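Long-range contact in C3-degrading proteinase (CppA protein) (Streptococcus pneumoniae, PDB 3E0R), which is probably a hydrolase that degrades complement component C3, built on domains related to the glyoxalase superfamily: residues M155-P160 and L176-A181. Residues are numbered along the deposited sequence; the frame is centred on the assembly and turned at random.
Sequences MELHLP and LDFIPA
L159 and L157 pack against the ring of F178. L157 and F178 share one face of the two parallel strands, and L157 CB lies 3.8 Å from F178 CD1. L159 comes against the ring from its own direction. Its CG is anti to the backbone N (chi1 -167°), and its CD2 makes a CH-pi contact over one ring face, 4.2 Å from the F178 ring centroid. M155, a selenomethionine, makes an apolar contact, CG 4.0 Å from L176 CG.

Four nearly straight backbone bonds join the strands. D177 N donates to M155 O and I179 N to L157 O; L157 N donates to D177 O and L159 N to I179 O.

On the other face H158 packs closely, its CB 3.6 Å from A181 CB. I179 CG2 meets the ring edge at H158 CD2, and H158 ND1 hydrogen-bonds K72 O. The contact is more open at D177 and I179. E156 OE2 lies 4.4 Å from D177 OD2. R76 pairs with E156 OE1 and may ease the repulsion. I179 CD1 touches E156 CB.

The strands belong to a beta-alpha-beta unit with helix 169-172. Strand 176-180 is outermost in its sheet, strand 74-81 flanks 151-159 antiparallel, and L199 and L196 of strand 196-203 touch M155 and L157.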
loop_
_atom_site.group_PDB
_atom_site.type_symbol
_atom_site.label_atom_id
_atom_site.label_comp_id
_atom_site.label_asym_id
_atom_site.label_seq_id
_atom_site.Cartn_x
_atom_site.Cartn_y
_atom_site.Cartn_z
HETATM N N MSE A 155 3.082 -4.775 2.472
HETATM C CA MSE A 155 2.261 -5.361 1.402
HETATM C C MSE A 155 2.725 -6.720 0.904
HETATM O O MSE A 155 3.899 -7.088 1.031
HETATM C CB MSE A 155 2.242 -4.381 0.228
HETATM C CG MSE A 155 3.556 -4.306 -0.466
HETATM SE SE MSE A 155 3.753 -2.619 -1.335
HETATM C CE MSE A 155 4.573 -1.640 0.170
ATOM N N GLU A 156 1.796 -7.451 0.314
ATOM C CA GLU A 156 2.131 -8.640 -0.425
ATOM C C GLU A 156 1.974 -8.293 -1.892
ATOM O O GLU A 156 0.986 -7.656 -2.259
ATOM C CB GLU A 156 1.232 -9.787 -0.039
ATOM C CG GLU A 156 1.560 -10.364 1.292
ATOM C CD GLU A 156 0.383 -10.998 1.991
ATOM O OE1 GLU A 156 -0.693 -11.197 1.384
ATOM O OE2 GLU A 156 0.560 -11.337 3.173
ATOM N N LEU A 157 2.959 -8.662 -2.723
ATOM C CA LEU A 157 2.959 -8.346 -4.140
ATOM C C LEU A 157 2.971 -9.604 -4.950
ATOM O O LEU A 157 3.712 -10.498 -4.644
ATOM C CB LEU A 157 4.168 -7.493 -4.492
ATOM C CG LEU A 157 4.279 -6.126 -3.806
ATOM C CD1 LEU A 157 5.422 -5.350 -4.371
ATOM C CD2 LEU A 157 2.995 -5.292 -3.899
ATOM N N HIS A 158 2.135 -9.668 -5.989
ATOM C CA HIS A 158 2.075 -10.793 -6.885
ATOM C C HIS A 158 3.116 -10.624 -8.004
ATOM O O HIS A 158 3.115 -9.626 -8.748
ATOM C CB HIS A 158 0.661 -10.927 -7.487
ATOM C CG HIS A 158 -0.356 -11.541 -6.567
ATOM N ND1 HIS A 158 -1.611 -11.006 -6.395
ATOM C CD2 HIS A 158 -0.323 -12.672 -5.823
ATOM C CE1 HIS A 158 -2.301 -11.766 -5.566
ATOM N NE2 HIS A 158 -1.544 -12.788 -5.206
ATOM N N LEU A 159 4.016 -11.600 -8.102
ATOM C CA LEU A 159 5.162 -11.527 -9.044
ATOM C C LEU A 159 5.234 -12.802 -9.892
ATOM O O LEU A 159 5.327 -13.907 -9.339
ATOM C CB LEU A 159 6.481 -11.297 -8.287
ATOM C CG LEU A 159 7.750 -10.896 -9.085
ATOM C CD1 LEU A 159 7.678 -9.463 -9.658
ATOM C CD2 LEU A 159 9.024 -11.041 -8.245
ATOM N N PRO A 160 5.213 -12.658 -11.234
ATOM C CA PRO A 160 5.321 -13.880 -12.064
ATOM C C PRO A 160 6.619 -14.645 -11.820
ATOM O O PRO A 160 7.594 -14.071 -11.323
ATOM C CB PRO A 160 5.246 -13.360 -13.507
ATOM C CG PRO A 160 4.747 -11.931 -13.398
ATOM C CD PRO A 160 5.126 -11.432 -12.052
ATOM N N LEU A 176 7.762 -5.789 2.411
ATOM C CA LEU A 176 7.374 -6.314 1.107
ATOM C C LEU A 176 7.557 -7.833 0.928
ATOM O O LEU A 176 8.643 -8.349 1.020
ATOM C CB LEU A 176 8.201 -5.591 0.108
ATOM C CG LEU A 176 7.477 -5.060 -1.070
ATOM C CD1 LEU A 176 8.138 -3.711 -1.539
ATOM C CD2 LEU A 176 7.446 -6.297 -2.093
ATOM N N ASP A 177 6.455 -8.524 0.673
ATOM C CA ASP A 177 6.422 -9.962 0.514
ATOM C C ASP A 177 6.026 -10.300 -0.930
ATOM O O ASP A 177 4.959 -9.880 -1.362
ATOM C CB ASP A 177 5.366 -10.491 1.478
ATOM C CG ASP A 177 5.594 -11.892 1.859
ATOM O OD1 ASP A 177 6.791 -12.235 2.041
ATOM O OD2 ASP A 177 4.593 -12.657 2.019
ATOM N N PHE A 178 6.853 -11.051 -1.669
ATOM C CA PHE A 178 6.507 -11.427 -3.049
ATOM C C PHE A 178 5.841 -12.794 -3.098
ATOM O O PHE A 178 6.393 -13.769 -2.644
ATOM C CB PHE A 178 7.727 -11.445 -3.976
ATOM C CG PHE A 178 8.191 -10.101 -4.385
ATOM C CD1 PHE A 178 7.408 -9.304 -5.200
ATOM C CD2 PHE A 178 9.413 -9.602 -3.953
ATOM C CE1 PHE A 178 7.832 -8.047 -5.576
ATOM C CE2 PHE A 178 9.828 -8.326 -4.326
ATOM C CZ PHE A 178 9.060 -7.569 -5.146
ATOM N N ILE A 179 4.668 -12.871 -3.696
ATOM C CA ILE A 179 3.976 -14.134 -3.883
ATOM C C ILE A 179 4.057 -14.521 -5.358
ATOM O O ILE A 179 3.722 -13.698 -6.207
ATOM C CB ILE A 179 2.527 -14.006 -3.455
ATOM C CG1 ILE A 179 2.473 -13.770 -1.936
ATOM C CG2 ILE A 179 1.739 -15.241 -3.882
ATOM C CD1 ILE A 179 1.147 -13.369 -1.436
ATOM N N PRO A 180 4.542 -15.756 -5.667
ATOM C CA PRO A 180 4.531 -16.166 -7.068
ATOM C C PRO A 180 3.075 -16.232 -7.560
ATOM O O PRO A 180 2.187 -16.521 -6.758
ATOM C CB PRO A 180 5.239 -17.543 -7.062
ATOM C CG PRO A 180 5.931 -17.621 -5.703
ATOM C CD PRO A 180 5.094 -16.810 -4.786
ATOM N N ALA A 181 2.844 -15.915 -8.841
ATOM C CA ALA A 181 1.527 -15.571 -9.352
ATOM C C ALA A 181 1.536 -15.582 -10.871
ATOM O O ALA A 181 2.556 -15.309 -11.479
ATOM C CB ALA A 181 1.112 -14.209 -8.855
#